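Local coordinates for glycoprotein (Chandipura virus, PDB 5MDM) that probably attaches the virus to host receptors and, triggered by endosomal acid, changes shape to fuse the viral and endosomal membranes, at residues Ile47-Ser52 / Cys178-Thr183; Val136-Gly141 / Leu220-Arg225; Asn232-Ser237 / Glu261-Leu266. One frame throughout, in Å; residues are numbered along the deposited sequence.

The three contacts form a compact triangle, with centres about 12 Å apart in every pair. Contacts 1 and 2 are tied covalently, Cys178 SG lying 2.0 Å from Cys223 SG in a disulfide; beside it the Gly179 N-H is held by the carboxylate of Asp138, a residue through which the protein interacts with host vimentin. Contacts 2 and 3 share the three-stranded sheet 218-222/225-229/235-237 and are joined by Tyr139 OH and Val262 N, 2.6 Å apart and probably hydrogen-bonded. Contact 1 meets contact 3 through the rings of Phe182 and Trp235. Contacts 1 and 2 each join a segment of the probable fusion region to a later one; contact 3 joins two segments beyond it.

Contact 1 of 3, residues Ile47-Ser52 / Cys178-Thr183; sequences IGATPS and CGQSFT
Thr50 and Ser181 meet through their hydroxyls: Thr50 OG1 and Ser181 OG are 2.9 Å apart and hydrogen-bonded, with either able to donate. Thr50 OG1 stands between its backbone N and carbonyl carbon (chi1 51°), while Thr50 CG2 also touches Ser181 OG. Two backbone bonds follow on the Ile47 side of this pair. Ile47 N donates to Ser181 O at 2.8 Å, and Ser181 N returns a straight bond to Gly48 O at 2.9 Å. Farther on, Thr50 N reaches Gly179 O only weakly.

The side chain of Ile47 lies across that of Thr183 at about a right angle, with Ile47 CG2 3.4 Å from Thr183 CG2; Ile47 CG1 runs past the carbonyl of Ser181. Gln180 bends at chi2 (79°), which turns CD toward Gly48; the amide lies over the peptide between Gly48 and Ala49. There Gln180 OE1 lies 3.6 Å from Ala49 CB.

The pairing is antiparallel, with the two short strand axes at 168°. It joins the end of strand 36-49, an outermost strand of a four-stranded sheet within the chain, to the start of strand 180-192. The chain between them carries the fusion domain, consistent with its insertion into the pleckstrin-homology-like domain of related vesiculovirus glycoproteins. Gly48 has backbone angles at which a CB would press on the preceding carbonyl.

Around this shell, Thr183 continues the backbone pairing with Thr45. Lys53 NZ hydrogen-bonds the carbonyl of Gln180, and Phe182 packs on Pro46 and makes a cation-pi contact with Arg225.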
loop_
_atom_site.group_PDB
_atom_site.type_symbol
_atom_site.label_atom_id
_atom_site.label_comp_id
_atom_site.label_asym_id
_atom_site.label_seq_id
_atom_site.Cartn_x
_atom_site.Cartn_y
_atom_site.Cartn_z
ATOM N N ILE A 47 14.867 -9.201 3.555
ATOM C CA ILE A 47 13.438 -9.234 3.282
ATOM C C ILE A 47 12.673 -8.122 3.977
ATOM O O ILE A 47 11.442 -8.112 3.967
ATOM C CB ILE A 47 12.835 -10.548 3.743
ATOM C CG1 ILE A 47 12.946 -10.661 5.264
ATOM C CG2 ILE A 47 13.536 -11.682 3.066
ATOM C CD1 ILE A 47 12.396 -11.944 5.811
ATOM N N GLY A 48 13.394 -7.195 4.589
ATOM C CA GLY A 48 12.750 -6.070 5.232
ATOM C C GLY A 48 13.485 -5.547 6.443
ATOM O O GLY A 48 14.234 -6.273 7.106
ATOM N N ALA A 49 13.270 -4.269 6.727
ATOM C CA ALA A 49 13.834 -3.656 7.914
ATOM C C ALA A 49 12.940 -3.959 9.095
ATOM O O ALA A 49 11.751 -3.662 9.082
ATOM C CB ALA A 49 13.969 -2.166 7.729
ATOM N N THR A 50 13.511 -4.571 10.113
ATOM C CA THR A 50 12.774 -4.779 11.342
ATOM C C THR A 50 13.409 -3.928 12.434
ATOM O O THR A 50 14.461 -4.280 12.964
ATOM C CB THR A 50 12.752 -6.258 11.727
ATOM O OG1 THR A 50 14.089 -6.766 11.715
ATOM C CG2 THR A 50 11.915 -7.046 10.724
ATOM N N PRO A 51 12.767 -2.793 12.764
ATOM C CA PRO A 51 13.324 -1.733 13.615
ATOM C C PRO A 51 13.705 -2.223 15.005
ATOM O O PRO A 51 14.603 -1.660 15.627
ATOM C CB PRO A 51 12.175 -0.727 13.713
ATOM C CG PRO A 51 11.313 -1.014 12.530
ATOM C CD PRO A 51 11.385 -2.491 12.360
ATOM N N SER A 52 13.033 -3.267 15.478
ATOM C CA SER A 52 13.312 -3.825 16.795
ATOM C C SER A 52 14.756 -4.306 16.927
ATOM O O SER A 52 15.275 -4.439 18.037
ATOM C CB SER A 52 12.341 -4.963 17.109
ATOM O OG SER A 52 12.375 -5.954 16.098
ATOM N N CYS A 178 22.867 -5.031 12.433
ATOM C CA CYS A 178 22.037 -5.012 11.242
ATOM C C CYS A 178 20.615 -4.650 11.615
ATOM O O CYS A 178 20.070 -5.142 12.600
ATOM C CB CYS A 178 22.061 -6.381 10.566
ATOM S SG CYS A 178 21.453 -6.396 8.869
ATOM N N GLY A 179 20.010 -3.783 10.827
ATOM C CA GLY A 179 18.621 -3.448 11.047
ATOM C C GLY A 179 17.737 -4.134 10.028
ATOM O O GLY A 179 16.651 -3.657 9.709
ATOM N N GLN A 180 18.204 -5.270 9.524
ATOM C CA GLN A 180 17.549 -5.939 8.412
ATOM C C GLN A 180 17.406 -7.438 8.664
ATOM O O GLN A 180 18.336 -8.091 9.147
ATOM C CB GLN A 180 18.361 -5.707 7.140
ATOM C CG GLN A 180 17.567 -5.849 5.870
ATOM C CD GLN A 180 16.730 -4.627 5.584
ATOM O OE1 GLN A 180 16.876 -3.592 6.243
ATOM N NE2 GLN A 180 15.845 -4.734 4.596
ATOM N N SER A 181 16.239 -7.979 8.334
ATOM C CA SER A 181 16.019 -9.418 8.415
ATOM C C SER A 181 16.327 -10.088 7.083
ATOM O O SER A 181 16.143 -9.493 6.023
ATOM C CB SER A 181 14.583 -9.715 8.826
ATOM O OG SER A 181 14.294 -9.111 10.071
ATOM N N PHE A 182 16.795 -11.329 7.138
ATOM C CA PHE A 182 17.165 -12.051 5.928
ATOM C C PHE A 182 16.385 -13.344 5.762
ATOM O O PHE A 182 15.593 -13.727 6.627
ATOM C CB PHE A 182 18.659 -12.344 5.920
ATOM C CG PHE A 182 19.504 -11.137 5.691
ATOM C CD1 PHE A 182 19.717 -10.221 6.707
ATOM C CD2 PHE A 182 20.085 -10.910 4.455
ATOM C CE1 PHE A 182 20.499 -9.102 6.501
ATOM C CE2 PHE A 182 20.866 -9.792 4.238
ATOM C CZ PHE A 182 21.074 -8.885 5.266
ATOM N N THR A 183 16.599 -14.003 4.631
ATOM C CA THR A 183 16.083 -15.347 4.426
ATOM C C THR A 183 17.031 -16.156 3.554
ATOM O O THR A 183 17.659 -15.620 2.634
ATOM C CB THR A 183 14.682 -15.354 3.791
ATOM O OG1 THR A 183 14.190 -16.699 3.758
ATOM C CG2 THR A 183 14.727 -14.823 2.368
#

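Contact 2 of 3, residues Val136-Gly141 / Leu220-Arg225; sequences VDDYRG and LSYCGR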
loop_
_atom_site.group_PDB
_atom_site.type_symbol
_atom_site.label_atom_id
_atom_site.label_comp_id
_atom_site.label_asym_id
_atom_site.label_seq_id
_atom_site.Cartn_x
_atom_site.Cartn_y
_atom_site.Cartn_z
ATOM N N VAL A 136 20.494 2.250 12.283
ATOM C CA VAL A 136 21.570 1.332 11.919
ATOM C C VAL A 136 22.128 1.667 10.543
ATOM O O VAL A 136 21.371 1.872 9.600
ATOM C CB VAL A 136 21.071 -0.135 11.890
ATOM C CG1 VAL A 136 22.130 -1.063 11.317
ATOM C CG2 VAL A 136 20.670 -0.599 13.273
ATOM N N ASP A 137 23.451 1.735 10.427
ATOM C CA ASP A 137 24.079 1.740 9.111
ATOM C C ASP A 137 24.321 0.291 8.702
ATOM O O ASP A 137 25.308 -0.316 9.112
ATOM C CB ASP A 137 25.402 2.510 9.127
ATOM C CG ASP A 137 25.990 2.706 7.730
ATOM O OD1 ASP A 137 25.639 1.947 6.799
ATOM O OD2 ASP A 137 26.817 3.627 7.561
ATOM N N ASP A 138 23.421 -0.257 7.895
ATOM C CA ASP A 138 23.547 -1.641 7.448
ATOM C C ASP A 138 24.793 -1.855 6.596
ATOM O O ASP A 138 25.299 -2.971 6.492
ATOM C CB ASP A 138 22.309 -2.074 6.659
ATOM C CG ASP A 138 21.092 -2.275 7.540
ATOM O OD1 ASP A 138 19.959 -2.111 7.037
ATOM O OD2 ASP A 138 21.267 -2.602 8.734
ATOM N N TYR A 139 25.289 -0.784 5.985
ATOM C CA TYR A 139 26.402 -0.910 5.051
ATOM C C TYR A 139 27.753 -0.905 5.754
ATOM O O TYR A 139 28.667 -1.626 5.362
ATOM C CB TYR A 139 26.329 0.178 3.975
ATOM C CG TYR A 139 25.011 0.178 3.236
ATOM C CD1 TYR A 139 24.792 -0.677 2.164
ATOM C CD2 TYR A 139 23.976 1.011 3.629
ATOM C CE1 TYR A 139 23.581 -0.688 1.496
ATOM C CE2 TYR A 139 22.764 1.007 2.970
ATOM C CZ TYR A 139 22.572 0.158 1.907
ATOM O OH TYR A 139 21.362 0.160 1.258
ATOM N N ARG A 140 27.872 -0.100 6.802
ATOM C CA ARG A 140 29.121 0.000 7.545
ATOM C C ARG A 140 29.069 -0.822 8.828
ATOM O O ARG A 140 30.074 -0.982 9.515
ATOM C CB ARG A 140 29.446 1.462 7.848
ATOM C CG ARG A 140 29.625 2.325 6.604
ATOM C CD ARG A 140 30.283 3.647 6.944
ATOM N NE ARG A 140 31.462 3.455 7.785
ATOM C CZ ARG A 140 32.676 3.167 7.321
ATOM N NH1 ARG A 140 32.877 3.034 6.018
ATOM N NH2 ARG A 140 33.689 3.011 8.164
ATOM N N GLY A 141 27.887 -1.339 9.144
ATOM C CA GLY A 141 27.727 -2.274 10.243
ATOM C C GLY A 141 27.836 -1.687 11.637
ATOM O O GLY A 141 28.356 -2.332 12.548
ATOM N N LEU A 220 29.108 -5.936 -3.302
ATOM C CA LEU A 220 28.820 -5.024 -2.193
ATOM C C LEU A 220 28.711 -5.778 -0.875
ATOM O O LEU A 220 28.149 -6.875 -0.807
ATOM C CB LEU A 220 27.538 -4.223 -2.461
ATOM C CG LEU A 220 27.083 -3.135 -1.482
ATOM C CD1 LEU A 220 26.272 -2.099 -2.224
ATOM C CD2 LEU A 220 26.245 -3.704 -0.357
ATOM N N SER A 221 29.260 -5.177 0.172
ATOM C CA SER A 221 29.223 -5.769 1.499
ATOM C C SER A 221 28.049 -5.199 2.265
ATOM O O SER A 221 27.971 -3.992 2.495
ATOM C CB SER A 221 30.517 -5.482 2.254
ATOM O OG SER A 221 30.506 -6.113 3.524
ATOM N N TYR A 222 27.134 -6.072 2.662
ATOM C CA TYR A 222 25.909 -5.636 3.312
ATOM C C TYR A 222 25.686 -6.383 4.619
ATOM O O TYR A 222 25.725 -7.613 4.655
ATOM C CB TYR A 222 24.717 -5.848 2.382
ATOM C CG TYR A 222 23.448 -5.210 2.871
ATOM C CD1 TYR A 222 23.318 -3.830 2.914
ATOM C CD2 TYR A 222 22.376 -5.984 3.285
ATOM C CE1 TYR A 222 22.157 -3.235 3.356
ATOM C CE2 TYR A 222 21.206 -5.396 3.730
ATOM C CZ TYR A 222 21.104 -4.022 3.764
ATOM O OH TYR A 222 19.945 -3.432 4.206
ATOM N N CYS A 223 25.451 -5.626 5.686
ATOM C CA CYS A 223 25.202 -6.203 6.998
ATOM C C CYS A 223 26.310 -7.157 7.428
ATOM O O CYS A 223 26.046 -8.230 7.971
ATOM C CB CYS A 223 23.850 -6.910 7.026
ATOM S SG CYS A 223 22.448 -5.793 7.194
ATOM N N GLY A 224 27.550 -6.763 7.165
ATOM C CA GLY A 224 28.697 -7.514 7.627
ATOM C C GLY A 224 29.021 -8.750 6.817
ATOM O O GLY A 224 29.784 -9.601 7.271
ATOM N N ARG A 225 28.454 -8.867 5.623
ATOM C CA ARG A 225 28.833 -9.977 4.748
ATOM C C ARG A 225 28.838 -9.668 3.251
ATOM O O ARG A 225 28.081 -8.826 2.771
ATOM C CB ARG A 225 28.048 -11.258 5.062
ATOM C CG ARG A 225 26.534 -11.173 5.007
ATOM C CD ARG A 225 25.975 -12.466 5.603
ATOM N NE ARG A 225 24.553 -12.700 5.357
ATOM C CZ ARG A 225 23.573 -12.297 6.161
ATOM N NH1 ARG A 225 23.848 -11.607 7.265
ATOM N NH2 ARG A 225 22.315 -12.578 5.854
#
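A two-residue beta hairpin, closed by a type I' turn from Tyr222 to Arg225, sets its end against the bend of Asp138 and Tyr139. The hairpin joins strands 218-222 and 225-229; the bend follows strand 135-137 and opens with an Asx turn at Asp137. Asp138 is a site of interaction with host vimentin.

The backbones meet at one bond, Cys223 N to Asp138 O at 2.8 Å, bent to 145° at the hydrogen. Beside it two tyrosines form an offset edge-to-face pair, the edge of Tyr222 turned to the face of Tyr139. The ring centroids are 5.1 Å apart and the planes are inclined at 63°. Tyr222 CE1 sits above the Tyr139 ring toward its rim, and Tyr222 CD1 comes within 3.5 Å of Tyr139 CE1. Leu220 CD2 adds an apolar contact at the edge of the Tyr139 ring. The Tyr139 hydroxyl looks beyond this pairing and hydrogen-bonds Val262 N.

Asp138 packs against both the Tyr222 ring and Cys223 SG. Its CB packs obliquely against Tyr222 CE1 at 3.5 Å, and its carboxylate is turned 75° from the ring plane, with OD1 near the phenol oxygen. The other oxygen, OD2, accepts from Gly179 N and is 3.7 Å from Cys223 SG. That sulphur in turn lies over a face of the Tyr222 ring, toward its rim.

The bend carrying Asp138 and Tyr139 is held by Asp137 OD1, which accepts from two backbone N-H groups on the same face of its carboxylate plane: Tyr139 N approaches on the anti side at 2.9 Å, and Arg140 N from above the plane at 3.0 Å.

Contact 3 of 3, residues Asn232-Ser237 / Glu261-Leu266; sequences NGEWVS and EVRSTL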
loop_
_atom_site.group_PDB
_atom_site.type_symbol
_atom_site.label_atom_id
_atom_site.label_comp_id
_atom_site.label_asym_id
_atom_site.label_seq_id
_atom_site.Cartn_x
_atom_site.Cartn_y
_atom_site.Cartn_z
ATOM N N ASN A 232 18.578 -4.547 -10.315
ATOM C CA ASN A 232 17.354 -3.993 -9.747
ATOM C C ASN A 232 17.569 -3.474 -8.325
ATOM O O ASN A 232 16.621 -3.133 -7.623
ATOM C CB ASN A 232 16.211 -5.014 -9.802
ATOM C CG ASN A 232 16.373 -6.131 -8.797
ATOM O OD1 ASN A 232 17.479 -6.441 -8.363
ATOM N ND2 ASN A 232 15.257 -6.744 -8.417
ATOM N N GLY A 233 18.825 -3.426 -7.900
ATOM C CA GLY A 233 19.154 -2.849 -6.616
ATOM C C GLY A 233 18.963 -3.787 -5.450
ATOM O O GLY A 233 19.208 -3.412 -4.303
ATOM N N GLU A 234 18.524 -5.007 -5.736
ATOM C CA GLU A 234 18.381 -6.020 -4.696
ATOM C C GLU A 234 19.696 -6.771 -4.476
ATOM O O GLU A 234 20.578 -6.768 -5.333
ATOM C CB GLU A 234 17.236 -6.969 -5.033
ATOM C CG GLU A 234 15.907 -6.257 -5.175
ATOM C CD GLU A 234 14.746 -7.212 -5.277
ATOM O OE1 GLU A 234 14.989 -8.425 -5.400
ATOM O OE2 GLU A 234 13.587 -6.754 -5.231
ATOM N N TRP A 235 19.828 -7.413 -3.324
ATOM C CA TRP A 235 21.125 -7.936 -2.905
ATOM C C TRP A 235 21.020 -9.379 -2.417
ATOM O O TRP A 235 20.108 -9.738 -1.674
ATOM C CB TRP A 235 21.686 -7.032 -1.801
ATOM C CG TRP A 235 23.028 -7.395 -1.260
ATOM C CD1 TRP A 235 24.231 -6.860 -1.625
ATOM C CD2 TRP A 235 23.309 -8.336 -0.220
ATOM N NE1 TRP A 235 25.245 -7.426 -0.893
ATOM C CE2 TRP A 235 24.705 -8.334 -0.021
ATOM C CE3 TRP A 235 22.519 -9.186 0.558
ATOM C CZ2 TRP A 235 25.325 -9.151 0.925
ATOM C CZ3 TRP A 235 23.140 -9.999 1.493
ATOM C CH2 TRP A 235 24.528 -9.973 1.669
ATOM N N VAL A 236 21.948 -10.219 -2.845
ATOM C CA VAL A 236 22.022 -11.557 -2.272
ATOM C C VAL A 236 23.431 -11.782 -1.758
ATOM O O VAL A 236 24.372 -11.174 -2.252
ATOM C CB VAL A 236 21.626 -12.671 -3.271
ATOM C CG1 VAL A 236 20.203 -12.455 -3.777
ATOM C CG2 VAL A 236 22.618 -12.745 -4.424
ATOM N N SER A 237 23.574 -12.642 -0.758
ATOM C CA SER A 237 24.873 -12.877 -0.154
ATOM C C SER A 237 25.678 -13.876 -0.975
ATOM O O SER A 237 25.121 -14.815 -1.543
ATOM C CB SER A 237 24.702 -13.381 1.275
ATOM O OG SER A 237 23.996 -14.603 1.286
ATOM N N GLU A 261 23.378 2.005 -2.581
ATOM C CA GLU A 261 22.414 1.484 -1.622
ATOM C C GLU A 261 21.770 0.177 -2.101
ATOM O O GLU A 261 21.909 -0.214 -3.259
ATOM C CB GLU A 261 21.358 2.545 -1.273
ATOM C CG GLU A 261 21.813 3.535 -0.203
ATOM C CD GLU A 261 20.840 4.684 0.003
ATOM O OE1 GLU A 261 19.962 4.892 -0.863
ATOM O OE2 GLU A 261 20.956 5.384 1.033
ATOM N N VAL A 262 21.076 -0.496 -1.192
ATOM C CA VAL A 262 20.491 -1.801 -1.457
ATOM C C VAL A 262 19.040 -1.816 -0.983
ATOM O O VAL A 262 18.729 -1.285 0.084
ATOM C CB VAL A 262 21.307 -2.904 -0.730
ATOM C CG1 VAL A 262 20.420 -4.048 -0.264
ATOM C CG2 VAL A 262 22.436 -3.404 -1.613
ATOM N N ARG A 263 18.151 -2.406 -1.779
ATOM C CA ARG A 263 16.745 -2.502 -1.395
ATOM C C ARG A 263 16.346 -3.901 -0.931
ATOM O O ARG A 263 16.962 -4.900 -1.315
ATOM C CB ARG A 263 15.835 -2.039 -2.531
ATOM C CG ARG A 263 16.116 -2.698 -3.862
ATOM C CD ARG A 263 15.189 -2.175 -4.946
ATOM N NE ARG A 263 13.873 -2.801 -4.899
ATOM C CZ ARG A 263 13.222 -3.247 -5.967
ATOM N NH1 ARG A 263 13.767 -3.132 -7.166
ATOM N NH2 ARG A 263 12.028 -3.806 -5.834
ATOM N N SER A 264 15.316 -3.960 -0.089
ATOM C CA SER A 264 14.746 -5.228 0.336
ATOM C C SER A 264 14.205 -5.982 -0.863
ATOM O O SER A 264 13.744 -5.382 -1.832
ATOM C CB SER A 264 13.629 -5.013 1.356
ATOM O OG SER A 264 14.167 -4.690 2.626
ATOM N N THR A 265 14.281 -7.304 -0.796
ATOM C CA THR A 265 13.799 -8.144 -1.875
ATOM C C THR A 265 12.281 -8.054 -1.927
ATOM O O THR A 265 11.578 -8.573 -1.057
ATOM C CB THR A 265 14.278 -9.594 -1.717
ATOM O OG1 THR A 265 15.691 -9.645 -1.943
ATOM C CG2 THR A 265 13.598 -10.486 -2.723
ATOM N N LEU A 266 11.790 -7.361 -2.949
ATOM C CA LEU A 266 10.380 -7.029 -3.038
ATOM C C LEU A 266 9.551 -8.293 -3.200
ATOM O O LEU A 266 8.457 -8.411 -2.647
ATOM C CB LEU A 266 10.136 -6.062 -4.199
ATOM C CG LEU A 266 8.696 -5.593 -4.442
ATOM C CD1 LEU A 266 8.104 -4.919 -3.211
ATOM C CD2 LEU A 266 8.640 -4.658 -5.634
#
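Glu234 meets Arg263 in an unusual salt bridge: its OE2 lies over a face of the guanidinium, toward the rim, rather than facing an N-H. Glu234 OE2 is 3.4 Å from Arg263 NH2. Because OE2 lies well out of the guanidinium plane, no N-H points at it and the attraction is one of charge; the carboxylate and guanidinium planes stand 78° apart. The same OE2 accepts a straight hydrogen bond of 3.0 Å from Leu266 N, which arrives from above the carboxylate plane. Glu234 is extended beyond CG, carrying its carboxylate across Thr265 to that N-H.

The edge of the Arg263 guanidinium serves Asn232: NH1 donates to Asn232 O at 2.9 Å, in the carbonyl plane. Arg263 N donates to Gly233 O, also at 2.9 Å. On the other side of this bond, Trp235 CB packs on Val262 CG1 at 3.6 Å, while the indole NE1 donates to Leu220 O. Thr265 OG1 bonds Thr45 OG1, tying the loop to strand 36-49.

Residues 261-266 belong to a region that probably takes part in trimerization. They lie against the connection between antiparallel strands 225-229 and 235-237, where Asn232 OD1 accepts from Glu234 N in an Asx turn.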